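Local coordinates for protein CD180 antigen (Mus musculus, PDB 3T6Q) that may cooperate with MD-1 and TLR4 in the innate immune response of B cells to bacterial lipopolysaccharide, leading to NF-kappa-B activation, at residues L341-E347 with L370-L375; H329-N335 with E354-D360. Residue numbers count along the deposited sequence, not the author numbering.

Contact 1: L341-E347 with L370-L375; sequences LGTGCLE and LQLRNL. With NAG (2-acetamido-2-deoxy-beta-D-glucopyranose), chain T.
Neither segment forms regular helix or strand; 341-347 ends in one type I turn, and 370-375 consists of two overlapping turns. In 341-347, G342 (phi/psi 70/-157) and G344 (64/22) take positive phi, and the turn runs from G344 to E347, with E347 N 3.2 Å from G344 O. In 370-375, a type I turn from L370 to R373 leads into a type II turn from L372 to L375, closed by L375 N to L372 O at 3.1 Å, with N374 at phi/psi 76/6. Facing CA pairs are T343-Q371 (4.7 Å), G344-R373 (5.0 Å) and E347-N374 (4.9 Å). G344 N donates to L370 O at 2.9 Å, and two waters bridge the segments: one joins L341 O, C345 N and Q371 O, the other L346 N, Q371 O and R373 O.

Among the side chains, Q371 (chi1 m) lays CG 3.7 Å from L341 CB, while its NE2 hydrogen-bonds to D366 O. R373 is t, t over chi1 and chi2 and bends at chi3 (m); T343 CG2 lies over one guanidinium face, 3.6 Å from R373 NH2. L346, rotamer m, t, meets L375, also m, t, with L346 CB 4.1 Å from L375 CD2. N374 ND2 carries the N-linked NAG through a 1.5 Å bond to its C1. Here the convex side of the leucine-rich-repeat solenoid is built of irregular turns; C345 is further tied to C317 by a disulfide. The glycosylated N374 ND2 keeps one hydrogen, which it gives to E347 O at 2.8 Å, so the root of the glycan is tied to the backbone of the neighbouring turn.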
loop_
_atom_site.group_PDB
_atom_site.type_symbol
_atom_site.label_atom_id
_atom_site.label_comp_id
_atom_site.label_asym_id
_atom_site.label_seq_id
_atom_site.Cartn_x
_atom_site.Cartn_y
_atom_site.Cartn_z
ATOM N N LEU A 341 -6.448 -40.781 28.654
ATOM C CA LEU A 341 -7.448 -41.331 27.724
ATOM C C LEU A 341 -8.627 -41.983 28.451
ATOM O O LEU A 341 -9.707 -42.160 27.881
ATOM C CB LEU A 341 -6.813 -42.379 26.797
ATOM C CG LEU A 341 -5.731 -41.870 25.820
ATOM C CD1 LEU A 341 -5.415 -42.916 24.754
ATOM C CD2 LEU A 341 -6.195 -40.556 25.183
ATOM N N GLY A 342 -8.408 -42.375 29.689
ATOM C CA GLY A 342 -9.482 -42.944 30.505
ATOM C C GLY A 342 -9.854 -44.316 29.990
ATOM O O GLY A 342 -9.046 -44.971 29.302
ATOM N N THR A 343 -11.071 -44.752 30.302
ATOM C CA THR A 343 -11.552 -46.073 29.866
ATOM C C THR A 343 -12.950 -45.889 29.281
ATOM O O THR A 343 -13.814 -45.303 29.956
ATOM C CB THR A 343 -11.660 -47.043 31.079
ATOM O OG1 THR A 343 -10.341 -47.357 31.562
ATOM C CG2 THR A 343 -12.432 -48.311 30.693
ATOM N N GLY A 344 -13.153 -46.339 28.040
ATOM C CA GLY A 344 -14.445 -46.259 27.390
ATOM C C GLY A 344 -14.989 -44.860 27.111
ATOM O O GLY A 344 -16.187 -44.708 26.945
ATOM N N CYS A 345 -14.113 -43.849 27.052
ATOM C CA CYS A 345 -14.534 -42.445 26.878
ATOM C C CYS A 345 -15.065 -42.177 25.498
ATOM O O CYS A 345 -15.737 -41.173 25.293
ATOM C CB CYS A 345 -13.390 -41.494 27.160
ATOM S SG CYS A 345 -12.901 -41.545 28.896
ATOM N N LEU A 346 -14.761 -43.066 24.541
ATOM C CA LEU A 346 -15.249 -42.887 23.172
ATOM C C LEU A 346 -16.219 -44.015 22.784
ATOM O O LEU A 346 -16.585 -44.177 21.619
ATOM C CB LEU A 346 -14.081 -42.797 22.174
ATOM C CG LEU A 346 -13.031 -41.710 22.334
ATOM C CD1 LEU A 346 -11.998 -41.738 21.213
ATOM C CD2 LEU A 346 -13.659 -40.314 22.381
ATOM N N GLU A 347 -16.684 -44.780 23.764
ATOM C CA GLU A 347 -17.407 -46.007 23.427
ATOM C C GLU A 347 -18.742 -45.795 22.620
ATOM O O GLU A 347 -19.218 -46.730 21.970
ATOM C CB GLU A 347 -17.653 -46.829 24.687
ATOM C CG GLU A 347 -18.610 -46.148 25.663
ATOM C CD GLU A 347 -18.812 -46.953 26.953
ATOM O OE1 GLU A 347 -19.541 -46.444 27.823
ATOM O OE2 GLU A 347 -18.228 -48.056 27.102
ATOM N N LEU A 370 -8.850 -50.822 26.718
ATOM C CA LEU A 370 -9.727 -50.054 27.581
ATOM C C LEU A 370 -10.017 -48.673 26.965
ATOM O O LEU A 370 -11.146 -48.158 27.028
ATOM C CB LEU A 370 -9.067 -49.860 28.967
ATOM C CG LEU A 370 -8.629 -51.064 29.830
ATOM C CD1 LEU A 370 -8.621 -50.775 31.323
ATOM C CD2 LEU A 370 -9.432 -52.316 29.585
ATOM N N GLN A 371 -8.965 -48.045 26.434
ATOM C CA GLN A 371 -9.051 -46.671 25.926
ATOM C C GLN A 371 -9.923 -46.545 24.688
ATOM O O GLN A 371 -10.667 -45.567 24.537
ATOM C CB GLN A 371 -7.639 -46.124 25.647
ATOM C CG GLN A 371 -6.764 -46.039 26.917
ATOM C CD GLN A 371 -6.028 -47.334 27.260
ATOM O OE1 GLN A 371 -6.286 -48.387 26.684
ATOM N NE2 GLN A 371 -5.101 -47.254 28.216
ATOM N N LEU A 372 -9.828 -47.540 23.824
ATOM C CA LEU A 372 -10.551 -47.577 22.547
ATOM C C LEU A 372 -11.757 -48.540 22.578
ATOM O O LEU A 372 -12.188 -49.031 21.522
ATOM C CB LEU A 372 -9.598 -48.018 21.443
ATOM C CG LEU A 372 -8.287 -47.203 21.310
ATOM C CD1 LEU A 372 -7.403 -47.885 20.282
ATOM C CD2 LEU A 372 -8.562 -45.760 20.960
ATOM N N ARG A 373 -12.252 -48.829 23.782
ATOM C CA ARG A 373 -13.389 -49.756 23.966
ATOM C C ARG A 373 -14.534 -49.417 23.003
ATOM O O ARG A 373 -14.947 -48.258 22.904
ATOM C CB ARG A 373 -13.887 -49.702 25.420
ATOM C CG ARG A 373 -15.056 -50.627 25.744
ATOM C CD ARG A 373 -15.432 -50.540 27.223
ATOM N NE ARG A 373 -14.432 -51.248 28.003
ATOM C CZ ARG A 373 -14.356 -51.194 29.336
ATOM N NH1 ARG A 373 -13.409 -51.875 29.969
ATOM N NH2 ARG A 373 -15.247 -50.475 30.030
ATOM N N ASN A 374 -15.013 -50.428 22.294
ATOM C CA ASN A 374 -16.197 -50.329 21.408
ATOM C C ASN A 374 -15.955 -49.618 20.077
ATOM O O ASN A 374 -16.910 -49.355 19.354
ATOM C CB ASN A 374 -17.413 -49.679 22.129
ATOM C CG ASN A 374 -18.749 -50.264 21.664
ATOM O OD1 ASN A 374 -18.818 -51.433 21.327
ATOM N ND2 ASN A 374 -19.791 -49.455 21.628
ATOM N N LEU A 375 -14.698 -49.260 19.748
ATOM C CA LEU A 375 -14.460 -48.571 18.466
ATOM C C LEU A 375 -14.308 -49.592 17.337
ATOM O O LEU A 375 -13.284 -49.646 16.652
ATOM C CB LEU A 375 -13.261 -47.581 18.566
ATOM C CG LEU A 375 -13.466 -46.432 19.580
ATOM C CD1 LEU A 375 -12.206 -45.578 19.542
ATOM C CD2 LEU A 375 -14.626 -45.548 19.166
HETATM C C1 NAG T . -21.085 -49.988 21.224
HETATM C C2 NAG T . -22.196 -49.156 21.877
HETATM C C3 NAG T . -23.587 -49.687 21.517
HETATM C C4 NAG T . -23.719 -49.930 20.006
HETATM C C5 NAG T . -22.554 -50.761 19.444
HETATM C C6 NAG T . -22.587 -50.764 17.912
HETATM C C7 NAG T . -22.158 -48.088 24.095
HETATM C C8 NAG T . -22.008 -48.298 25.563
HETATM N N2 NAG T . -22.056 -49.190 23.334
HETATM O O3 NAG T . -24.519 -48.702 21.936
HETATM O O4 NAG T . -24.986 -50.502 19.663
HETATM O O5 NAG T . -21.291 -50.194 19.827
HETATM O O6 NAG T . -21.446 -51.498 17.492
HETATM O O7 NAG T . -22.363 -46.955 23.653
HETATM O O HOH W 1 -11.340 -43.991 26.673
HETATM O O HOH W 2 -13.645 -45.877 24.194
#

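Contact 2: H329-N335 with E354-D360; sequences HLSIKGN and ELDLSHD. With NAG (2-acetamido-2-deoxy-beta-D-glucopyranose), chain E; MAN (alpha-D-mannopyranose), chain B; MAN (alpha-D-mannopyranose), chain C; NAG (2-acetamido-2-deoxy-beta-D-glucopyranose), chain D.
H359 packs one face of its imidazole against a mannose (chain B), with H359 CG 3.7 Å from that sugar's O4, while H359 NE2 donates to O7 of NAG (chain D) at 2.9 Å; its ring also stacks with Y385. S358 OG accepts from O6 of NAG (chain E) at 2.9 Å, and G334 CA lies 3.3 Å from O3 of the chain B mannose. The sugars lie along the loops that continue two parallel strands, 329-331 and 354-356, whose axes run 4.8 Å apart at 2°. The register pairs H329 with E354, L330 with L355 and S331 with D356. L330 N donates to E354 O (3.0 Å), D356 N to L330 O (2.9 Å) and I332 N to D356 O (2.9 Å); beyond the strands, G334 N, at phi/psi 63/25, reaches S358 O (3.0 Å). Successive strands bonded in this way form the concave parallel sheet of a leucine-rich-repeat solenoid, one strand per repeat, as in Toll-like receptors. L330 and L355, both t, p, point to the face opposite H329, S331, E354 and D356, into the hydrophobic core, and touch at 3.8 Å (L330 CD2 to L355 CD1); I332 CB lies 4.2 Å from L357 CD2. On the concave face, a water links S331 OG (2.8 Å) to D356 OD2 (2.7 Å). D356, chi1 t, makes an Asx turn, its OD1 accepting from S358 N (3.1 Å) and S358 OG (2.7 Å). K333 NZ stays 4.6 Å from D356 OD2 and instead forms a salt bridge with an acidic side chain of the Lymphocyte antigen 86 chain. N335 N donates to D360 OD1 at 3.0 Å.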
loop_
_atom_site.group_PDB
_atom_site.type_symbol
_atom_site.label_atom_id
_atom_site.label_comp_id
_atom_site.label_asym_id
_atom_site.label_seq_id
_atom_site.Cartn_x
_atom_site.Cartn_y
_atom_site.Cartn_z
ATOM N N HIS A 329 -14.848 -39.136 11.957
ATOM C CA HIS A 329 -13.472 -38.642 12.110
ATOM C C HIS A 329 -13.364 -37.745 13.327
ATOM O O HIS A 329 -14.139 -36.789 13.489
ATOM C CB HIS A 329 -13.048 -37.802 10.877
ATOM C CG HIS A 329 -13.147 -38.567 9.551
ATOM N ND1 HIS A 329 -12.093 -38.709 8.712
ATOM C CD2 HIS A 329 -14.224 -39.232 8.939
ATOM C CE1 HIS A 329 -12.472 -39.436 7.635
ATOM N NE2 HIS A 329 -13.771 -39.763 7.785
ATOM N N LEU A 330 -12.356 -38.008 14.156
ATOM C CA LEU A 330 -12.107 -37.222 15.379
ATOM C C LEU A 330 -10.603 -36.976 15.510
ATOM O O LEU A 330 -9.836 -37.927 15.539
ATOM C CB LEU A 330 -12.597 -37.998 16.625
ATOM C CG LEU A 330 -12.269 -37.308 17.988
ATOM C CD1 LEU A 330 -12.972 -35.945 18.104
ATOM C CD2 LEU A 330 -12.714 -38.209 19.125
ATOM N N SER A 331 -10.209 -35.695 15.569
ATOM C CA SER A 331 -8.824 -35.284 15.755
ATOM C C SER A 331 -8.683 -34.505 17.019
ATOM O O SER A 331 -9.400 -33.514 17.223
ATOM C CB SER A 331 -8.397 -34.364 14.608
ATOM O OG SER A 331 -8.434 -35.124 13.434
ATOM N N ILE A 332 -7.817 -34.972 17.908
ATOM C CA ILE A 332 -7.566 -34.230 19.134
ATOM C C ILE A 332 -6.073 -34.358 19.329
ATOM O O ILE A 332 -5.611 -35.106 20.161
ATOM C CB ILE A 332 -8.295 -34.813 20.367
ATOM C CG1 ILE A 332 -9.766 -35.046 20.079
ATOM C CG2 ILE A 332 -8.172 -33.835 21.547
ATOM C CD1 ILE A 332 -10.473 -35.828 21.171
ATOM N N LYS A 333 -5.323 -33.650 18.529
ATOM C CA LYS A 333 -3.858 -33.779 18.630
ATOM C C LYS A 333 -3.249 -32.492 19.165
ATOM O O LYS A 333 -3.894 -31.433 19.116
ATOM C CB LYS A 333 -3.269 -34.118 17.261
ATOM C CG LYS A 333 -2.971 -32.885 16.427
ATOM C CD LYS A 333 -1.887 -33.189 15.379
ATOM C CE LYS A 333 -1.611 -31.973 14.517
ATOM N NZ LYS A 333 -2.842 -31.669 13.718
ATOM N N GLY A 334 -2.029 -32.568 19.703
ATOM C CA GLY A 334 -1.380 -31.367 20.272
ATOM C C GLY A 334 -2.088 -30.729 21.464
ATOM O O GLY A 334 -1.982 -29.507 21.644
ATOM N N ASN A 335 -2.877 -31.509 22.212
ATOM C CA ASN A 335 -3.467 -31.034 23.493
ATOM C C ASN A 335 -2.370 -30.442 24.390
ATOM O O ASN A 335 -1.270 -31.009 24.462
ATOM C CB ASN A 335 -4.081 -32.214 24.243
ATOM C CG ASN A 335 -5.076 -31.781 25.298
ATOM O OD1 ASN A 335 -6.174 -31.359 24.982
ATOM N ND2 ASN A 335 -4.705 -31.935 26.562
ATOM N N GLU A 354 -11.706 -42.790 11.877
ATOM C CA GLU A 354 -10.351 -42.235 11.975
ATOM C C GLU A 354 -10.229 -41.495 13.285
ATOM O O GLU A 354 -11.131 -40.737 13.642
ATOM C CB GLU A 354 -10.059 -41.276 10.817
ATOM C CG GLU A 354 -10.366 -41.913 9.452
ATOM C CD GLU A 354 -9.553 -41.270 8.347
ATOM O OE1 GLU A 354 -8.911 -40.222 8.619
ATOM O OE2 GLU A 354 -9.537 -41.817 7.229
ATOM N N LEU A 355 -9.131 -41.750 14.002
ATOM C CA LEU A 355 -8.891 -41.120 15.331
ATOM C C LEU A 355 -7.462 -40.654 15.395
ATOM O O LEU A 355 -6.518 -41.454 15.213
ATOM C CB LEU A 355 -9.163 -42.141 16.450
ATOM C CG LEU A 355 -8.910 -41.693 17.906
ATOM C CD1 LEU A 355 -9.720 -40.431 18.202
ATOM C CD2 LEU A 355 -9.329 -42.816 18.848
ATOM N N ASP A 356 -7.267 -39.346 15.579
ATOM C CA ASP A 356 -5.901 -38.806 15.680
ATOM C C ASP A 356 -5.712 -38.363 17.155
ATOM O O ASP A 356 -6.371 -37.442 17.610
ATOM C CB ASP A 356 -5.717 -37.629 14.701
ATOM C CG ASP A 356 -4.291 -37.015 14.752
ATOM O OD1 ASP A 356 -3.453 -37.475 15.560
ATOM O OD2 ASP A 356 -4.005 -36.076 13.961
ATOM N N LEU A 357 -4.840 -39.046 17.886
ATOM C CA LEU A 357 -4.510 -38.714 19.282
ATOM C C LEU A 357 -2.994 -38.507 19.418
ATOM O O LEU A 357 -2.356 -38.957 20.390
ATOM C CB LEU A 357 -4.970 -39.805 20.229
ATOM C CG LEU A 357 -6.482 -39.998 20.391
ATOM C CD1 LEU A 357 -6.755 -41.299 21.154
ATOM C CD2 LEU A 357 -7.117 -38.781 21.060
ATOM N N SER A 358 -2.445 -37.825 18.433
ATOM C CA SER A 358 -1.016 -37.558 18.381
ATOM C C SER A 358 -0.594 -36.361 19.237
ATOM O O SER A 358 -1.401 -35.475 19.514
ATOM C CB SER A 358 -0.534 -37.413 16.932
ATOM O OG SER A 358 -1.098 -36.309 16.287
ATOM N N HIS A 359 0.676 -36.359 19.653
ATOM C CA HIS A 359 1.255 -35.181 20.327
ATOM C C HIS A 359 0.471 -34.845 21.586
ATOM O O HIS A 359 0.289 -33.668 21.923
ATOM C CB HIS A 359 1.188 -34.007 19.362
ATOM C CG HIS A 359 2.350 -33.914 18.400
ATOM N ND1 HIS A 359 3.605 -33.646 18.812
ATOM C CD2 HIS A 359 2.414 -34.108 17.023
ATOM C CE1 HIS A 359 4.437 -33.588 17.746
ATOM N NE2 HIS A 359 3.715 -33.888 16.641
ATOM N N ASP A 360 0.024 -35.857 22.316
ATOM C CA ASP A 360 -0.830 -35.635 23.468
ATOM C C ASP A 360 -0.168 -35.983 24.837
ATOM O O ASP A 360 -0.852 -35.984 25.879
ATOM C CB ASP A 360 -2.136 -36.416 23.280
ATOM C CG ASP A 360 -3.153 -35.679 22.365
ATOM O OD1 ASP A 360 -3.037 -34.468 22.158
ATOM O OD2 ASP A 360 -4.090 -36.344 21.859
HETATM C C1 NAG E . 0.006 -38.921 12.699
HETATM C C2 NAG E . 0.129 -38.646 11.180
HETATM C C3 NAG E . 1.480 -37.959 10.873
HETATM C C4 NAG E . 1.729 -36.780 11.810
HETATM C C5 NAG E . 1.512 -37.204 13.250
HETATM C C6 NAG E . 1.723 -36.097 14.281
HETATM C C7 NAG E . -0.773 -39.989 9.324
HETATM C C8 NAG E . -0.811 -41.340 8.682
HETATM N N2 NAG E . -0.011 -39.872 10.431
HETATM O O3 NAG E . 1.450 -37.522 9.540
HETATM O O4 NAG E . 3.072 -36.295 11.752
HETATM O O5 NAG E . 0.200 -37.742 13.421
HETATM O O6 NAG E . 0.627 -35.180 14.271
HETATM O O7 NAG E . -1.411 -39.065 8.821
HETATM C C1 MAN B . 4.287 -28.753 17.754
HETATM C C2 MAN B . 3.475 -28.919 19.036
HETATM C C3 MAN B . 2.412 -30.038 18.876
HETATM C C4 MAN B . 1.574 -29.752 17.608
HETATM C C5 MAN B . 2.490 -29.563 16.370
HETATM C C6 MAN B . 1.733 -29.234 15.085
HETATM O O2 MAN B . 2.820 -27.703 19.212
HETATM O O3 MAN B . 1.585 -30.035 20.017
HETATM O O4 MAN B . 0.624 -30.787 17.375
HETATM O O5 MAN B . 3.457 -28.534 16.595
HETATM O O6 MAN B . 1.081 -27.946 15.260
HETATM C C1 MAN C . 6.271 -30.931 15.762
HETATM C C2 MAN C . 6.150 -29.682 16.640
HETATM C C3 MAN C . 7.450 -29.437 17.381
HETATM C C4 MAN C . 7.847 -30.674 18.184
HETATM C C5 MAN C . 8.009 -31.838 17.196
HETATM C C6 MAN C . 8.427 -33.158 17.879
HETATM O O2 MAN C . 5.175 -29.922 17.640
HETATM O O3 MAN C . 7.313 -28.306 18.230
HETATM O O4 MAN C . 9.084 -30.401 18.791
HETATM O O5 MAN C . 6.780 -32.030 16.490
HETATM O O6 MAN C . 7.589 -33.422 18.985
HETATM C C1 NAG D . 3.458 -35.569 10.583
HETATM C C2 NAG D . 4.340 -34.412 11.076
HETATM C C3 NAG D . 4.971 -33.665 9.896
HETATM C C4 NAG D . 5.640 -34.613 8.884
HETATM C C5 NAG D . 4.894 -35.905 8.619
HETATM C C6 NAG D . 5.901 -36.980 8.100
HETATM C C7 NAG D . 3.596 -33.263 13.116
HETATM C C8 NAG D . 2.568 -32.282 13.661
HETATM N N2 NAG D . 3.504 -33.507 11.819
HETATM O O3 NAG D . 6.029 -32.805 10.388
HETATM O O4 NAG D . 5.655 -33.942 7.623
HETATM O O5 NAG D . 4.253 -36.451 9.778
HETATM O O6 NAG D . 5.005 -37.923 7.568
HETATM O O7 NAG D . 4.426 -33.797 13.844
HETATM O O HOH W 3 -5.864 -35.012 12.246
#

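How the contacts relate
Both contacts join LRR 11 to LRR 12, and their segments alternate along the chain: 329-335, 341-347, 354-360, then 370-375. Contact 2 belongs to the concave parallel sheet and contact 1 to the convex turns, with centres about 14 Å apart. The leucine core lies between them: L355 CD2 is 3.7 Å from L372 CD2 and 3.7 Å from L346 CD1, and L346 CD2 is 4.0 Å from L330 CD2. The same two coils are therefore held together at both walls of the solenoid. Both walls carry the chain's own N-linked sugars, but on the concave side the glycan lies next to K333, which also salt-bridges to Lymphocyte antigen 86.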